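Local coordinates for protein glutaredoxin (Chlorella sorokiniana, PDB 4I2U) that binds glutathione and probably uses it to reduce disulfides through a thioredoxin-fold dithiol active site, helping to keep the cell's redox balance, at the glutathione site. Residues are numbered along the deposited sequence; one frame, centred on the assembly and turned at random.

The glutathione site. Residues 22, 25-27, 59, 69-72, 83-85. With GSH (glutathione), chain B.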
# COMPACT_ATOMS: atom_id res chain seq x y z
N LYS A 22 4.47 -8.97 -1.30
CA LYS A 22 5.46 -10.04 -1.37
C LYS A 22 6.21 -9.87 -2.66
O LYS A 22 5.65 -9.48 -3.68
CB LYS A 22 4.81 -11.43 -1.28
CG LYS A 22 4.24 -11.68 0.08
CD LYS A 22 3.55 -13.00 0.25
CE LYS A 22 2.92 -13.11 1.62
NZ LYS A 22 2.28 -14.42 1.83
N CYS A 25 4.96 -11.58 -6.08
CA CYS A 25 3.55 -11.51 -6.47
C CYS A 25 3.30 -10.49 -7.58
O CYS A 25 3.68 -9.33 -7.45
CB CYS A 25 2.73 -11.13 -5.25
SG CYS A 25 1.02 -10.64 -5.60
N PRO A 26 2.65 -10.91 -8.67
CA PRO A 26 2.42 -9.97 -9.77
C PRO A 26 1.40 -8.88 -9.45
O PRO A 26 1.42 -7.83 -10.06
CB PRO A 26 1.90 -10.87 -10.90
CG PRO A 26 1.27 -12.05 -10.17
CD PRO A 26 2.17 -12.27 -9.00
N TYR A 27 0.53 -9.13 -8.48
CA TYR A 27 -0.42 -8.10 -8.06
C TYR A 27 0.30 -7.03 -7.27
O TYR A 27 -0.04 -5.84 -7.38
CB TYR A 27 -1.59 -8.73 -7.28
CG TYR A 27 -2.44 -9.57 -8.20
CD1 TYR A 27 -3.45 -8.99 -8.95
CD2 TYR A 27 -2.19 -10.92 -8.37
CE1 TYR A 27 -4.21 -9.73 -9.83
CE2 TYR A 27 -2.95 -11.66 -9.25
CZ TYR A 27 -3.95 -11.08 -9.97
OH TYR A 27 -4.68 -11.85 -10.84
N GLN A 59 -0.05 -10.46 7.95
CA GLN A 59 -1.21 -10.75 7.11
C GLN A 59 -2.45 -11.02 7.94
O GLN A 59 -3.54 -10.61 7.55
CB GLN A 59 -0.95 -11.94 6.20
CG GLN A 59 0.08 -11.65 5.12
CD GLN A 59 0.21 -12.81 4.14
OE1 GLN A 59 1.09 -13.66 4.27
NE2 GLN A 59 -0.69 -12.87 3.17
N ARG A 69 -6.56 -11.19 3.66
CA ARG A 69 -5.16 -11.48 3.94
C ARG A 69 -4.26 -11.34 2.74
O ARG A 69 -3.05 -11.29 2.90
CB ARG A 69 -5.01 -12.94 4.39
CG ARG A 69 -5.05 -13.21 5.87
CD ARG A 69 -4.72 -14.66 6.16
NE ARG A 69 -3.52 -14.82 6.98
CZ ARG A 69 -2.37 -15.34 6.56
NH1 ARG A 69 -2.22 -15.73 5.30
NH2 ARG A 69 -1.35 -15.47 7.40
N SER A 70 -4.83 -11.33 1.54
CA SER A 70 -4.01 -11.41 0.34
C SER A 70 -3.13 -10.18 0.19
O SER A 70 -3.43 -9.11 0.70
CB SER A 70 -4.88 -11.55 -0.90
OG SER A 70 -5.70 -10.42 -1.12
N VAL A 71 -2.03 -10.34 -0.53
CA VAL A 71 -1.17 -9.23 -0.91
C VAL A 71 -1.41 -8.85 -2.36
O VAL A 71 -1.69 -9.71 -3.19
CB VAL A 71 0.33 -9.52 -0.67
CG1 VAL A 71 0.58 -9.63 0.81
CG2 VAL A 71 0.78 -10.79 -1.40
N PRO A 72 -1.32 -7.57 -2.69
CA PRO A 72 -0.94 -6.49 -1.77
C PRO A 72 -2.11 -5.92 -0.98
O PRO A 72 -3.28 -6.15 -1.31
CB PRO A 72 -0.40 -5.41 -2.71
CG PRO A 72 -1.25 -5.61 -3.96
CD PRO A 72 -1.42 -7.10 -4.08
N GLY A 83 -6.37 -4.00 -3.17
CA GLY A 83 -5.23 -4.77 -3.63
C GLY A 83 -4.64 -4.25 -4.92
O GLY A 83 -4.71 -3.05 -5.23
N GLY A 84 -4.01 -5.14 -5.69
CA GLY A 84 -3.28 -4.72 -6.86
C GLY A 84 -4.18 -4.28 -8.00
O GLY A 84 -3.93 -3.23 -8.62
N ASP A 85 -5.20 -5.08 -8.30
CA ASP A 85 -6.16 -4.69 -9.32
C ASP A 85 -6.83 -3.38 -8.94
O ASP A 85 -7.01 -2.52 -9.78
CB ASP A 85 -7.20 -5.77 -9.52
CG ASP A 85 -6.66 -6.99 -10.25
OD1 ASP A 85 -5.59 -6.90 -10.89
OD2 ASP A 85 -7.33 -8.03 -10.16
N1 GSH B . -7.02 -9.76 -7.03
CA1 GSH B . -6.08 -9.64 -5.90
C1 GSH B . -5.42 -8.29 -6.03
O11 GSH B . -5.77 -7.57 -6.98
O12 GSH B . -4.59 -7.91 -5.17
CB1 GSH B . -5.11 -10.82 -5.97
CG1 GSH B . -4.14 -10.87 -4.80
CD1 GSH B . -3.65 -12.29 -4.54
OE1 GSH B . -4.41 -13.26 -4.56
N2 GSH B . -2.37 -12.43 -4.24
CA2 GSH B . -1.80 -13.72 -3.85
C2 GSH B . -1.86 -13.95 -2.36
O2 GSH B . -2.06 -13.03 -1.58
CB2 GSH B . -0.36 -13.83 -4.35
SG2 GSH B . -0.26 -13.95 -6.16
N3 GSH B . -1.73 -15.21 -1.94
CA3 GSH B . -1.92 -15.55 -0.55
C3 GSH B . -0.80 -15.12 0.36
O31 GSH B . 0.30 -14.74 -0.09
O32 GSH B . -1.05 -15.19 1.59
O HOH W 1 -4.76 -8.23 -2.41
O HOH W 2 -3.55 -15.71 2.64
O HOH W 3 -0.05 -17.11 3.29
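The glutathione groove of this thioredoxin-fold protein runs from Lys22, Gln59 and Arg69, past the CPYC motif and the cis-proline loop at Pro72, to the start of helix 84-93. Cys25 is the motif's nucleophilic cysteine. Its SG, anti to the backbone N (chi1 167°), lies alongside the glutathione thiol SG2, 3.6 Å away, too long for a disulfide, as expected of the reduced form. The cysteinyl part pairs with Val71 like a beta-bridge. Val71 N donates to the carbonyl O2 at 2.9 Å, and the ligand's N2 donates back, in the carbonyl plane of Val71 O. At the gamma-glutamyl end, the backbone N-H groups of Gly84 and Asp85 hydrogen-bond to carboxylate O12 and O11. The helix start would help to balance this charge. Tyr27 lays one ring face under CB1, 3.7 Å from the centroid. At the glycine end, extended Lys22 makes a salt bridge and hydrogen bond from NZ to carboxylate O31 (2.8 Å). Gln59 NE2 donates to O32 at 2.8 Å and also to Arg69 O, both nearly in its amide plane, while its OE1 accepts from Lys22 NZ. These bonds fix the amide's flip. An alanine at Gln59 would probably weaken the hold on the glycine carboxylate and leave Lys22 NZ less well positioned. Arg69 NH1 makes a long salt bridge to O32 (3.9 Å), and two waters at the guanidinium edge link them. The site holds glutathione's thiol beside the catalytic cysteine for thiol-disulfide exchange.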